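Local structure of aerobactin synthase IucA (Klebsiella pneumoniae subsp. pneumoniae, 5JM8) at residues A[451-456]-A[469-474]; A[294-299]-A[447-452]; A[112-117]-A[152-157]. The protein catalyses, as an ATP-dependent NIS (NRPS-independent siderophore) synthetase, a ligation step in the biosynthesis of the siderophore aerobactin. One frame throughout, in Å; residues are numbered along the deposited sequence.

Overall arrangement
Contacts 1 and 2 adjoin, their centres about 12 Å apart: both use strand 451-453, share Ser451 and Ala452, and are joined by the salt bridge from Arg299 to Glu470. Contact 3 lies on the opposite side of the chain's centre, its nearest atoms about 15 Å from contact 2 and about 19 Å from contact 1. Contact 1 is partly buried, with backbone pairing and apolar packing around Phe473. Contact 2, also partly buried, is polar and reaches the ATP and magnesium site through Asp447. Contact 3 is buried, and serine and histidine side chains of a helix bind the backbone of a loop whose Pro155 approaches ATP.

Contact 1. Residues A[451-456]-A[469-474]; sequences SAFMPH and AENVFT
A single parallel beta bridge, Phe453 with Val472, joins strand 451-453 to the loop that precedes helix 475-500. Its evidence is a pair of backbone bonds: Phe453 N donates to Asn471 O at 3.0 Å, and Phe473 N returns a nearly straight bond to Phe453 O at 2.8 Å. The loop thus lines one edge of the strand, while backbone bonds of Ala452 to Val423 mark its pairing with strand 422-424.

Side chains fall to different sides of this bridge. Ala452 CB sits over the centre of the Phe473 ring, 3.7 Å from the centroid and 6° off the ring normal, a CH-pi contact over the face. Phe473 presents that face with chi1 at -91°, away from a staggered position. Met454, bent at chi2 and chi3, crosses the same residue obliquely, with its SD 4.1 Å from Phe473 CB.

Phe453 and Asn471 instead run side by side and point the same way, ring and amide planes nearly perpendicular, so that Phe453 CE2 comes within 3.6 Å of Asn471 ND2. Asn471 is also the centre of an inverse gamma turn. Its CG sits between its own N and C (chi1 48°), which brings the amide back to the strand: Asn471 ND2 donates to Ser451 O at 3.1 Å, approaching from above the carbonyl plane.

Contact 2. Residues A[294-299]-A[447-452]; sequences VKEVKR and DCQGSA. With ATP (adenosine-5'-triphosphate), chain I.
Asp447, a magnesium ligand together with Gln429 and Asn430, begins the segment beside the nucleotide, its OD2 2.8 Å from O2B of ATP. Its OD1 accepts from Gln449 N at 3.2 Å, closing an Asx turn, and also forms a salt bridge with Lys278, so turn and charge both restrain the carboxylate. Cys448 follows in a short 3-10 segment; its carbonyl O accepts from Ser451 N and, at 2.6 Å, from Ser451 OG.

Gln449 makes the main contact with helix 294-306. CG is anti to the backbone N (chi1 -173°) and the chain is extended, laying the amide alongside Glu296 with the two planes 23° apart. Glu296 OE1 and Gln449 NE2 are 3.0 Å apart, but the angle is too poor for a hydrogen bond. The backbone is held better, though by a bent bond: Arg299 NH1 donates to Gln449 O at 2.9 Å with an N-H...O angle of 135°, near the guanidinium plane and in the carbonyl plane, while Arg299 NH2 is salt-bridged to Glu470. Asp447 and Gln449 both belong to the ATP pocket; Glu296 and Arg299 meet Gln449 from outside it, so helix 294-306 borders the nucleotide site of this NIS synthetase.

Contact 3. Residues A[112-117]-A[152-157]; sequences MESHAH and HPAPKS
Two side chains one helical turn apart on helix 101-124, Ser114 and His117, bind both polar backbone atoms of Lys156 in the loop between helices 138-142 and 163-169. The contact is buried and fixes the helix to a loop that runs past the ATP site. Ser114 places OG anti to its backbone N (chi1 176°), where OG accepts from Lys156 N at 2.9 Å. The same oxygen lies 3.4 Å from Pro155 CD; Pro155 N carries no hydrogen, so it offers this hydroxyl no second backbone donor.

The carbonyl of Lys156 is satisfied from the other side chain. His117 ND1 donates to Lys156 O at 3.2 Å along an almost straight N-H line of 171°. The oxygen lies at the ring edge, in the ring plane, and the donor lies nearly along the C=O axis, consistent with a proton on ND1. Ser114 CA adds a CH...O contact to the same oxygen at 3.6 Å.

Lys156 sets CB 3.3 Å from Ser114 OG before its chain turns off. Its NZ makes a weak hydrogen bond to Leu145 O and a long, weak ion pair with Asp172. Apolar packing is slight, with Ala154 CB 4.0 Å from Ser114 CB, while the side chain of Pro155 lies about 6 Å from the bound ATP.

Earlier in the loop, His152 NE2 is hydrogen-bonded to Asn287 OD1, consistent with a proton on NE2. The ring's other nitrogen serves as acceptor: Ala154 N donates to His152 ND1 at 3.0 Å, from a position 27° out of the ring plane.

Contact 1. Residues A[451-456]-A[469-474]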
ATOM      1  N   SER A 451      -8.775   3.090  35.553  1.00 21.13           N
ATOM      2  CA  SER A 451      -7.608   3.677  36.198  1.00 21.56           C
ATOM      3  C   SER A 451      -7.935   4.047  37.638  1.00 28.31           C
ATOM      4  O   SER A 451      -9.010   4.579  37.922  1.00 25.78           O
ATOM      5  CB  SER A 451      -7.124   4.912  35.436  1.00 24.49           C
ATOM      6  OG  SER A 451      -8.106   5.932  35.436  1.00 24.82           O
ATOM      7  N   ALA A 452      -7.004   3.758  38.539  1.00 23.03           N
ATOM      8  CA  ALA A 452      -7.155   4.106  39.944  1.00 24.68           C
ATOM      9  C   ALA A 452      -5.788   4.377  40.554  1.00 27.62           C
ATOM     10  O   ALA A 452      -4.760   4.030  39.969  1.00 29.11           O
ATOM     11  CB  ALA A 452      -7.867   2.999  40.695  1.00 25.16           C
ATOM     12  N   PHE A 453      -5.779   4.996  41.730  1.00 27.54           N
ATOM     13  CA  PHE A 453      -4.535   5.427  42.355  1.00 27.16           C
ATOM     14  C   PHE A 453      -4.423   4.945  43.797  1.00 29.08           C
ATOM     15  O   PHE A 453      -5.392   4.971  44.553  1.00 29.18           O
ATOM     16  CB  PHE A 453      -4.423   6.950  42.297  1.00 28.74           C
ATOM     17  CG  PHE A 453      -4.538   7.506  40.905  1.00 29.55           C
ATOM     18  CD1 PHE A 453      -3.446   7.505  40.053  1.00 30.43           C
ATOM     19  CD2 PHE A 453      -5.740   8.021  40.445  1.00 28.04           C
ATOM     20  CE1 PHE A 453      -3.548   8.013  38.770  1.00 29.19           C
ATOM     21  CE2 PHE A 453      -5.847   8.531  39.162  1.00 26.41           C
ATOM     22  CZ  PHE A 453      -4.750   8.525  38.324  1.00 27.55           C
ATOM     23  N   MET A 454      -3.225   4.496  44.156  1.00 28.55           N
ATOM     24  CA  MET A 454      -2.939   4.048  45.509  1.00 27.99           C
ATOM     25  C   MET A 454      -2.620   5.251  46.383  1.00 31.85           C
ATOM     26  O   MET A 454      -2.382   6.344  45.871  1.00 31.52           O
ATOM     27  CB  MET A 454      -1.774   3.057  45.509  1.00 27.49           C
ATOM     28  CG  MET A 454      -2.023   1.828  44.659  1.00 26.34           C
ATOM     29  SD  MET A 454      -3.527   0.967  45.136  1.00 26.53           S
ATOM     30  CE  MET A 454      -3.116   0.476  46.810  1.00 27.72           C
ATOM     31  N   PRO A 455      -2.627   5.058  47.709  1.00 32.75           N
ATOM     32  CA  PRO A 455      -2.298   6.153  48.625  1.00 34.07           C
ATOM     33  C   PRO A 455      -0.934   6.780  48.345  1.00 32.12           C
ATOM     34  O   PRO A 455      -0.780   7.987  48.518  1.00 33.08           O
ATOM     35  CB  PRO A 455      -2.317   5.474  49.997  1.00 38.44           C
ATOM     36  CG  PRO A 455      -3.270   4.345  49.837  1.00 38.92           C
ATOM     37  CD  PRO A 455      -3.073   3.853  48.434  1.00 34.69           C
ATOM     38  N   HIS A 456       0.030   5.975  47.904  1.00 30.76           N
ATOM     39  CA  HIS A 456       1.390   6.463  47.691  1.00 30.77           C
ATOM     40  C   HIS A 456       1.558   7.129  46.323  1.00 29.89           C
ATOM     41  O   HIS A 456       2.678   7.424  45.901  1.00 29.66           O
ATOM     42  CB  HIS A 456       2.405   5.325  47.862  1.00 30.37           C
ATOM     43  CG  HIS A 456       2.155   4.138  46.984  1.00 29.06           C
ATOM     44  ND1 HIS A 456       1.222   3.168  47.288  1.00 28.93           N
ATOM     45  CD2 HIS A 456       2.738   3.748  45.826  1.00 27.90           C
ATOM     46  CE1 HIS A 456       1.232   2.240  46.347  1.00 27.75           C
ATOM     47  NE2 HIS A 456       2.143   2.568  45.448  1.00 27.11           N
ATOM     48  N   ALA A 469      -8.919  12.549  44.353  1.00 36.70           N
ATOM     49  CA  ALA A 469      -9.566  11.833  43.258  1.00 34.40           C
ATOM     50  C   ALA A 469     -10.538  10.791  43.770  1.00 33.54           C
ATOM     51  O   ALA A 469     -10.290  10.122  44.774  1.00 31.35           O
ATOM     52  CB  ALA A 469      -8.534  11.166  42.361  1.00 29.68           C
ATOM     53  N   GLU A 470     -11.645  10.657  43.055  1.00 30.51           N
ATOM     54  CA  GLU A 470     -12.672   9.690  43.396  1.00 30.45           C
ATOM     55  C   GLU A 470     -12.178   8.265  43.165  1.00 29.40           C
ATOM     56  O   GLU A 470     -12.528   7.348  43.912  1.00 29.62           O
ATOM     57  CB  GLU A 470     -13.935   9.974  42.579  1.00 31.81           C
ATOM     58  CG  GLU A 470     -14.813   8.768  42.303  1.00 32.63           C
ATOM     59  CD  GLU A 470     -14.417   8.009  41.044  1.00 32.20           C
ATOM     60  OE1 GLU A 470     -14.003   8.645  40.052  1.00 27.64           O
ATOM     61  OE2 GLU A 470     -14.537   6.768  41.054  1.00 34.58           O
ATOM     62  N   ASN A 471     -11.361   8.084  42.131  1.00 28.33           N
ATOM     63  CA  ASN A 471     -10.812   6.770  41.812  1.00 28.32           C
ATOM     64  C   ASN A 471      -9.512   6.521  42.574  1.00 30.19           C
ATOM     65  O   ASN A 471      -8.467   6.248  41.985  1.00 29.95           O
ATOM     66  CB  ASN A 471     -10.593   6.619  40.299  1.00 26.10           C
ATOM     67  CG  ASN A 471      -9.874   7.802  39.684  1.00 26.08           C
ATOM     68  OD1 ASN A 471      -9.886   8.902  40.232  1.00 27.04           O
ATOM     69  ND2 ASN A 471      -9.255   7.584  38.529  1.00 25.05           N
ATOM     70  N   VAL A 472      -9.595   6.633  43.898  1.00 34.38           N
ATOM     71  CA  VAL A 472      -8.512   6.226  44.787  1.00 33.46           C
ATOM     72  C   VAL A 472      -8.856   4.871  45.391  1.00 34.92           C
ATOM     73  O   VAL A 472     -10.000   4.626  45.772  1.00 34.51           O
ATOM     74  CB  VAL A 472      -8.260   7.245  45.923  1.00 30.44           C
ATOM     75  CG1 VAL A 472      -7.587   8.499  45.381  1.00 30.53           C
ATOM     76  CG2 VAL A 472      -9.559   7.596  46.649  1.00 31.46           C
ATOM     77  N   PHE A 473      -7.858   3.995  45.472  1.00 34.77           N
ATOM     78  CA  PHE A 473      -8.059   2.638  45.978  1.00 34.10           C
ATOM     79  C   PHE A 473      -7.356   2.403  47.307  1.00 36.37           C
ATOM     80  O   PHE A 473      -6.244   2.876  47.532  1.00 41.90           O
ATOM     81  CB  PHE A 473      -7.559   1.607  44.960  1.00 31.89           C
ATOM     82  CG  PHE A 473      -8.608   1.144  43.981  1.00 34.58           C
ATOM     83  CD1 PHE A 473      -9.799   1.838  43.818  1.00 38.41           C
ATOM     84  CD2 PHE A 473      -8.397   0.007  43.225  1.00 35.31           C
ATOM     85  CE1 PHE A 473     -10.756   1.404  42.915  1.00 40.04           C
ATOM     86  CE2 PHE A 473      -9.347  -0.431  42.321  1.00 37.11           C
ATOM     87  CZ  PHE A 473     -10.529   0.266  42.168  1.00 39.27           C
ATOM     88  N   THR A 474      -8.021   1.662  48.184  1.00 34.53           N
ATOM     89  CA  THR A 474      -7.391   1.177  49.398  1.00 30.73           C
ATOM     90  C   THR A 474      -6.530  -0.027  49.052  1.00 33.72           C
ATOM     91  O   THR A 474      -6.576  -0.538  47.932  1.00 29.20           O
ATOM     92  CB  THR A 474      -8.421   0.775  50.464  1.00 34.25           C
ATOM     93  OG1 THR A 474      -9.184  -0.344  49.997  1.00 34.34           O
ATOM     94  CG2 THR A 474      -9.354   1.936  50.781  1.00 38.13           C
TER

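Contact 2. Residues A[294-299]-A[447-452]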
ATOM      1  N   VAL A 294     -20.501  11.679  33.430  1.00 28.60           N
ATOM      2  CA  VAL A 294     -19.510  12.742  33.532  1.00 27.10           C
ATOM      3  C   VAL A 294     -18.387  12.294  34.454  1.00 27.05           C
ATOM      4  O   VAL A 294     -17.216  12.566  34.216  1.00 30.47           O
ATOM      5  CB  VAL A 294     -20.133  14.042  34.067  1.00 28.41           C
ATOM      6  CG1 VAL A 294     -19.055  15.082  34.347  1.00 29.30           C
ATOM      7  CG2 VAL A 294     -21.154  14.580  33.082  1.00 28.49           C
ATOM      8  N   LYS A 295     -18.781  11.602  35.515  1.00 27.44           N
ATOM      9  CA  LYS A 295     -17.867  10.994  36.469  1.00 28.36           C
ATOM     10  C   LYS A 295     -16.767  10.169  35.796  1.00 29.40           C
ATOM     11  O   LYS A 295     -15.580  10.435  35.975  1.00 30.64           O
ATOM     12  CB  LYS A 295     -18.681  10.116  37.417  1.00 27.84           C
ATOM     13  CG  LYS A 295     -17.922   9.450  38.539  1.00 28.96           C
ATOM     14  CD  LYS A 295     -18.905   8.623  39.357  1.00 31.00           C
ATOM     15  CE  LYS A 295     -18.263   7.969  40.562  1.00 30.46           C
ATOM     16  NZ  LYS A 295     -17.927   8.981  41.587  1.00 30.90           N
ATOM     17  N   GLU A 296     -17.179   9.177  35.010  1.00 30.30           N
ATOM     18  CA  GLU A 296     -16.252   8.239  34.378  1.00 26.23           C
ATOM     19  C   GLU A 296     -15.350   8.893  33.333  1.00 24.11           C
ATOM     20  O   GLU A 296     -14.198   8.498  33.172  1.00 23.13           O
ATOM     21  CB  GLU A 296     -17.032   7.091  33.729  1.00 25.03           C
ATOM     22  CG  GLU A 296     -17.838   6.248  34.714  1.00 30.46           C
ATOM     23  CD  GLU A 296     -18.864   5.357  34.032  1.00 37.27           C
ATOM     24  OE1 GLU A 296     -18.811   5.222  32.792  1.00 42.62           O
ATOM     25  OE2 GLU A 296     -19.725   4.793  34.739  1.00 37.63           O
ATOM     26  N   VAL A 297     -15.868   9.886  32.618  1.00 26.42           N
ATOM     27  CA  VAL A 297     -15.082  10.530  31.570  1.00 28.18           C
ATOM     28  C   VAL A 297     -14.074  11.508  32.171  1.00 24.08           C
ATOM     29  O   VAL A 297     -13.100  11.879  31.517  1.00 23.69           O
ATOM     30  CB  VAL A 297     -15.984  11.262  30.543  1.00 26.29           C
ATOM     31  CG1 VAL A 297     -16.889  10.265  29.829  1.00 24.04           C
ATOM     32  CG2 VAL A 297     -16.809  12.352  31.205  1.00 28.41           C
ATOM     33  N   LYS A 298     -14.301  11.910  33.418  1.00 25.08           N
ATOM     34  CA  LYS A 298     -13.350  12.762  34.131  1.00 25.78           C
ATOM     35  C   LYS A 298     -12.111  11.967  34.534  1.00 26.16           C
ATOM     36  O   LYS A 298     -11.023  12.527  34.667  1.00 29.01           O
ATOM     37  CB  LYS A 298     -14.000  13.383  35.370  1.00 27.08           C
ATOM     38  CG  LYS A 298     -15.021  14.463  35.063  1.00 27.80           C
ATOM     39  CD  LYS A 298     -14.358  15.803  34.812  1.00 28.34           C
ATOM     40  N   ARG A 299     -12.286  10.662  34.733  1.00 24.73           N
ATOM     41  CA  ARG A 299     -11.172   9.774  35.053  1.00 24.22           C
ATOM     42  C   ARG A 299     -10.140   9.761  33.938  1.00 23.33           C
ATOM     43  O   ARG A 299      -8.937   9.724  34.194  1.00 23.25           O
ATOM     44  CB  ARG A 299     -11.663   8.347  35.294  1.00 23.78           C
ATOM     45  CG  ARG A 299     -12.510   8.169  36.529  1.00 24.63           C
ATOM     46  CD  ARG A 299     -12.888   6.709  36.704  1.00 24.14           C
ATOM     47  NE  ARG A 299     -13.667   6.471  37.914  1.00 33.52           N
ATOM     48  CZ  ARG A 299     -14.218   5.302  38.225  1.00 37.70           C
ATOM     49  NH1 ARG A 299     -14.079   4.265  37.411  1.00 36.54           N
ATOM     50  NH2 ARG A 299     -14.912   5.167  39.347  1.00 38.99           N
ATOM     51  N   ASP A 447      -8.892   1.803  27.888  1.00 16.70           N
ATOM     52  CA  ASP A 447      -9.974   1.947  28.867  1.00 18.87           C
ATOM     53  C   ASP A 447      -9.463   2.587  30.156  1.00 24.52           C
ATOM     54  O   ASP A 447      -9.054   1.900  31.091  1.00 35.20           O
ATOM     55  CB  ASP A 447     -10.637   0.599  29.174  1.00 17.24           C
ATOM     56  CG  ASP A 447     -11.979   0.751  29.876  1.00 22.69           C
ATOM     57  OD1 ASP A 447     -12.324   1.884  30.276  1.00 18.50           O
ATOM     58  OD2 ASP A 447     -12.686  -0.266  30.033  1.00 22.10           O
ATOM     59  N   CYS A 448      -9.514   3.913  30.195  1.00 20.67           N
ATOM     60  CA  CYS A 448      -9.034   4.676  31.338  1.00 23.27           C
ATOM     61  C   CYS A 448     -10.065   4.719  32.461  1.00 23.93           C
ATOM     62  O   CYS A 448      -9.795   5.227  33.549  1.00 26.24           O
ATOM     63  CB  CYS A 448      -8.670   6.090  30.895  1.00 28.82           C
ATOM     64  SG  CYS A 448      -7.525   6.114  29.500  1.00 33.25           S
ATOM     65  N   GLN A 449     -11.251   4.185  32.189  1.00 26.23           N
ATOM     66  CA  GLN A 449     -12.284   4.054  33.209  1.00 30.04           C
ATOM     67  C   GLN A 449     -11.824   3.096  34.307  1.00 32.00           C
ATOM     68  O   GLN A 449     -12.352   3.111  35.420  1.00 35.98           O
ATOM     69  CB  GLN A 449     -13.591   3.562  32.583  1.00 30.58           C
ATOM     70  CG  GLN A 449     -14.783   3.538  33.528  1.00 29.72           C
ATOM     71  CD  GLN A 449     -16.067   3.125  32.831  1.00 25.75           C
ATOM     72  OE1 GLN A 449     -16.106   2.980  31.609  1.00 21.15           O
ATOM     73  NE2 GLN A 449     -17.124   2.933  33.609  1.00 26.99           N
ATOM     74  N   GLY A 450     -10.833   2.268  33.980  1.00 29.31           N
ATOM     75  CA  GLY A 450     -10.281   1.305  34.915  1.00 25.54           C
ATOM     76  C   GLY A 450      -8.975   1.775  35.530  1.00 23.20           C
ATOM     77  O   GLY A 450      -8.156   0.961  35.966  1.00 22.90           O
ATOM     78  N   SER A 451      -8.775   3.090  35.553  1.00 21.13           N
ATOM     79  CA  SER A 451      -7.608   3.677  36.198  1.00 21.56           C
ATOM     80  C   SER A 451      -7.935   4.047  37.638  1.00 28.31           C
ATOM     81  O   SER A 451      -9.010   4.579  37.922  1.00 25.78           O
ATOM     82  CB  SER A 451      -7.124   4.912  35.436  1.00 24.49           C
ATOM     83  OG  SER A 451      -8.106   5.932  35.436  1.00 24.82           O
ATOM     84  N   ALA A 452      -7.004   3.758  38.539  1.00 23.03           N
ATOM     85  CA  ALA A 452      -7.155   4.106  39.944  1.00 24.68           C
ATOM     86  C   ALA A 452      -5.788   4.377  40.554  1.00 27.62           C
ATOM     87  O   ALA A 452      -4.760   4.030  39.969  1.00 29.11           O
ATOM     88  CB  ALA A 452      -7.867   2.999  40.695  1.00 25.16           C
TER
HETATM   89  PG  ATP I 600     -13.508   0.080  26.088  1.00 22.37           P
HETATM   90  O1G ATP I 600     -13.910   0.499  24.698  1.00 24.72           O
HETATM   91  O2G ATP I 600     -12.294  -0.817  26.121  1.00 20.96           O
HETATM   92  O3G ATP I 600     -13.434   1.220  27.075  1.00 21.42           O
HETATM   93  PB  ATP I 600     -15.468  -0.896  28.002  1.00 20.20           P
HETATM   94  O1B ATP I 600     -16.909  -1.266  27.749  1.00 18.42           O
HETATM   95  O2B ATP I 600     -15.146   0.362  28.776  1.00 21.30           O
HETATM   96  O3B ATP I 600     -14.697  -0.905  26.577  1.00 19.89           O
HETATM   97  PA  ATP I 600     -15.287  -2.939  30.001  1.00 20.96           P
HETATM   98  O1A ATP I 600     -16.179  -2.011  30.786  1.00 22.14           O
HETATM   99  O2A ATP I 600     -14.095  -3.576  30.671  1.00 22.54           O
HETATM  100  O3A ATP I 600     -14.738  -2.149  28.709  1.00 17.12           O
HETATM  101  O5' ATP I 600     -16.153  -4.123  29.347  1.00 17.54           O
HETATM  102  C5' ATP I 600     -15.470  -5.082  28.547  1.00 18.23           C
HETATM  103  C4' ATP I 600     -16.357  -5.633  27.440  1.00 21.42           C
HETATM  104  O4' ATP I 600     -15.615  -6.627  26.730  1.00 23.54           O
HETATM  105  C3' ATP I 600     -17.626  -6.294  27.958  1.00 25.86           C
HETATM  106  O3' ATP I 600     -18.760  -5.784  27.244  1.00 28.86           O
HETATM  107  C2' ATP I 600     -17.445  -7.780  27.712  1.00 25.50           C
HETATM  108  O2' ATP I 600     -18.632  -8.385  27.202  1.00 27.40           O
HETATM  109  C1' ATP I 600     -16.325  -7.866  26.688  1.00 23.79           C
HETATM  110  N9  ATP I 600     -15.390  -8.974  26.986  1.00 22.48           N
HETATM  111  C8  ATP I 600     -15.139  -9.992  26.147  1.00 23.20           C
HETATM  112  N7  ATP I 600     -14.242 -10.853  26.690  1.00 20.97           N
HETATM  113  C5  ATP I 600     -13.909 -10.376  27.902  1.00 18.75           C
HETATM  114  C6  ATP I 600     -13.011 -10.800  28.995  1.00 17.52           C
HETATM  115  N6  ATP I 600     -12.289 -11.938  28.863  1.00 14.71           N
HETATM  116  N1  ATP I 600     -12.949 -10.021  30.099  1.00 19.07           N
HETATM  117  C2  ATP I 600     -13.673  -8.891  30.218  1.00 18.80           C
HETATM  118  N3  ATP I 600     -14.507  -8.452  29.259  1.00 17.66           N
HETATM  119  C4  ATP I 600     -14.669  -9.136  28.098  1.00 19.00           C

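Contact 3. Residues A[112-117]-A[152-157]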
ATOM      1  N   MET A 112     -29.815 -18.307  26.869  1.00 21.61           N
ATOM      2  CA  MET A 112     -30.192 -18.911  25.592  1.00 22.57           C
ATOM      3  C   MET A 112     -30.039 -17.921  24.451  1.00 24.13           C
ATOM      4  O   MET A 112     -29.638 -18.291  23.347  1.00 25.40           O
ATOM      5  CB  MET A 112     -31.633 -19.417  25.626  1.00 26.85           C
ATOM      6  CG  MET A 112     -31.844 -20.688  26.430  1.00 30.42           C
ATOM      7  SD  MET A 112     -30.661 -22.002  26.044  1.00 27.94           S
ATOM      8  CE  MET A 112     -29.805 -22.102  27.601  1.00 31.51           C
ATOM      9  N   GLU A 113     -30.387 -16.666  24.717  1.00 26.08           N
ATOM     10  CA  GLU A 113     -30.236 -15.610  23.729  1.00 22.92           C
ATOM     11  C   GLU A 113     -28.775 -15.518  23.314  1.00 23.07           C
ATOM     12  O   GLU A 113     -28.458 -15.532  22.127  1.00 24.46           O
ATOM     13  CB  GLU A 113     -30.733 -14.269  24.283  1.00 21.52           C
ATOM     14  CG  GLU A 113     -32.259 -14.130  24.321  1.00 22.52           C
ATOM     15  CD  GLU A 113     -32.730 -12.876  25.041  1.00 27.07           C
ATOM     16  OE1 GLU A 113     -31.916 -12.242  25.747  1.00 33.23           O
ATOM     17  OE2 GLU A 113     -33.922 -12.526  24.900  1.00 25.67           O
ATOM     18  N   SER A 114     -27.889 -15.453  24.302  1.00 23.88           N
ATOM     19  CA  SER A 114     -26.456 -15.401  24.041  1.00 20.48           C
ATOM     20  C   SER A 114     -26.002 -16.631  23.260  1.00 22.64           C
ATOM     21  O   SER A 114     -25.270 -16.516  22.280  1.00 24.01           O
ATOM     22  CB  SER A 114     -25.675 -15.291  25.353  1.00 19.58           C
ATOM     23  OG  SER A 114     -24.277 -15.321  25.122  1.00 21.24           O
ATOM     24  N   HIS A 115     -26.448 -17.806  23.697  1.00 19.09           N
ATOM     25  CA  HIS A 115     -26.059 -19.058  23.060  1.00 19.00           C
ATOM     26  C   HIS A 115     -26.488 -19.086  21.596  1.00 21.94           C
ATOM     27  O   HIS A 115     -25.759 -19.580  20.737  1.00 18.48           O
ATOM     28  CB  HIS A 115     -26.664 -20.250  23.811  1.00 19.69           C
ATOM     29  CG  HIS A 115     -26.341 -21.578  23.199  1.00 24.57           C
ATOM     30  ND1 HIS A 115     -27.097 -22.139  22.193  1.00 22.33           N
ATOM     31  CD2 HIS A 115     -25.342 -22.457  23.452  1.00 19.61           C
ATOM     32  CE1 HIS A 115     -26.579 -23.305  21.852  1.00 25.82           C
ATOM     33  NE2 HIS A 115     -25.514 -23.522  22.602  1.00 19.80           N
ATOM     34  N   ALA A 116     -27.669 -18.540  21.319  1.00 21.31           N
ATOM     35  CA  ALA A 116     -28.224 -18.535  19.970  1.00 21.74           C
ATOM     36  C   ALA A 116     -27.558 -17.483  19.087  1.00 26.96           C
ATOM     37  O   ALA A 116     -27.242 -17.746  17.926  1.00 25.85           O
ATOM     38  CB  ALA A 116     -29.716 -18.295  20.021  1.00 19.97           C
ATOM     39  N   HIS A 117     -27.360 -16.292  19.642  1.00 29.25           N
ATOM     40  CA  HIS A 117     -26.717 -15.201  18.920  1.00 28.30           C
ATOM     41  C   HIS A 117     -25.310 -15.596  18.492  1.00 27.64           C
ATOM     42  O   HIS A 117     -24.862 -15.247  17.400  1.00 29.39           O
ATOM     43  CB  HIS A 117     -26.664 -13.945  19.788  1.00 26.79           C
ATOM     44  CG  HIS A 117     -28.013 -13.431  20.184  1.00 25.04           C
ATOM     45  ND1 HIS A 117     -28.208 -12.625  21.286  1.00 23.55           N
ATOM     46  CD2 HIS A 117     -29.234 -13.616  19.631  1.00 23.46           C
ATOM     47  CE1 HIS A 117     -29.491 -12.331  21.389  1.00 21.94           C
ATOM     48  NE2 HIS A 117     -30.136 -12.920  20.398  1.00 21.18           N
ATOM     49  N   HIS A 152     -18.315 -15.884  31.560  1.00 20.00           N
ATOM     50  CA  HIS A 152     -19.612 -15.260  31.778  1.00 20.53           C
ATOM     51  C   HIS A 152     -20.673 -16.218  31.241  1.00 22.86           C
ATOM     52  O   HIS A 152     -20.438 -16.892  30.241  1.00 25.59           O
ATOM     53  CB  HIS A 152     -19.696 -13.899  31.081  1.00 19.81           C
ATOM     54  CG  HIS A 152     -20.822 -13.041  31.567  1.00 21.14           C
ATOM     55  ND1 HIS A 152     -22.090 -13.102  31.030  1.00 21.86           N
ATOM     56  CD2 HIS A 152     -20.873 -12.105  32.545  1.00 20.83           C
ATOM     57  CE1 HIS A 152     -22.873 -12.241  31.654  1.00 24.77           C
ATOM     58  NE2 HIS A 152     -22.159 -11.623  32.578  1.00 21.30           N
ATOM     59  N   PRO A 153     -21.832 -16.309  31.915  1.00 20.03           N
ATOM     60  CA  PRO A 153     -22.869 -17.224  31.422  1.00 22.26           C
ATOM     61  C   PRO A 153     -23.560 -16.740  30.147  1.00 25.81           C
ATOM     62  O   PRO A 153     -23.934 -17.556  29.305  1.00 30.50           O
ATOM     63  CB  PRO A 153     -23.864 -17.281  32.586  1.00 23.06           C
ATOM     64  CG  PRO A 153     -23.654 -16.007  33.326  1.00 22.53           C
ATOM     65  CD  PRO A 153     -22.197 -15.713  33.212  1.00 20.71           C
ATOM     66  N   ALA A 154     -23.731 -15.428  30.024  1.00 21.38           N
ATOM     67  CA  ALA A 154     -24.374 -14.830  28.860  1.00 21.10           C
ATOM     68  C   ALA A 154     -23.532 -13.685  28.298  1.00 24.49           C
ATOM     69  O   ALA A 154     -23.930 -12.523  28.375  1.00 29.43           O
ATOM     70  CB  ALA A 154     -25.760 -14.335  29.225  1.00 20.22           C
ATOM     71  N   PRO A 155     -22.364 -14.013  27.725  1.00 23.78           N
ATOM     72  CA  PRO A 155     -21.437 -13.000  27.202  1.00 25.20           C
ATOM     73  C   PRO A 155     -21.955 -12.252  25.973  1.00 28.18           C
ATOM     74  O   PRO A 155     -21.405 -11.202  25.638  1.00 33.95           O
ATOM     75  CB  PRO A 155     -20.195 -13.820  26.843  1.00 22.74           C
ATOM     76  CG  PRO A 155     -20.700 -15.195  26.604  1.00 21.00           C
ATOM     77  CD  PRO A 155     -21.843 -15.379  27.546  1.00 21.62           C
ATOM     78  N   LYS A 156     -22.988 -12.779  25.318  1.00 25.92           N
ATOM     79  CA  LYS A 156     -23.527 -12.168  24.103  1.00 24.16           C
ATOM     80  C   LYS A 156     -24.995 -11.785  24.252  1.00 29.19           C
ATOM     81  O   LYS A 156     -25.787 -11.957  23.328  1.00 31.70           O
ATOM     82  CB  LYS A 156     -23.360 -13.116  22.910  1.00 20.60           C
ATOM     83  CG  LYS A 156     -21.912 -13.451  22.578  1.00 21.59           C
ATOM     84  CD  LYS A 156     -21.140 -12.215  22.132  1.00 21.09           C
ATOM     85  CE  LYS A 156     -19.719 -12.561  21.728  1.00 19.04           C
ATOM     86  NZ  LYS A 156     -18.925 -11.351  21.385  1.00 15.11           N
ATOM     87  N   SER A 157     -25.356 -11.281  25.425  1.00 28.76           N
ATOM     88  CA  SER A 157     -26.652 -10.647  25.614  1.00 29.62           C
ATOM     89  C   SER A 157     -26.574  -9.236  25.031  1.00 29.81           C
ATOM     90  O   SER A 157     -25.670  -8.475  25.371  1.00 33.62           O
ATOM     91  CB  SER A 157     -27.036 -10.628  27.098  1.00 31.16           C
ATOM     92  OG  SER A 157     -28.073  -9.696  27.356  1.00 31.70           O
TER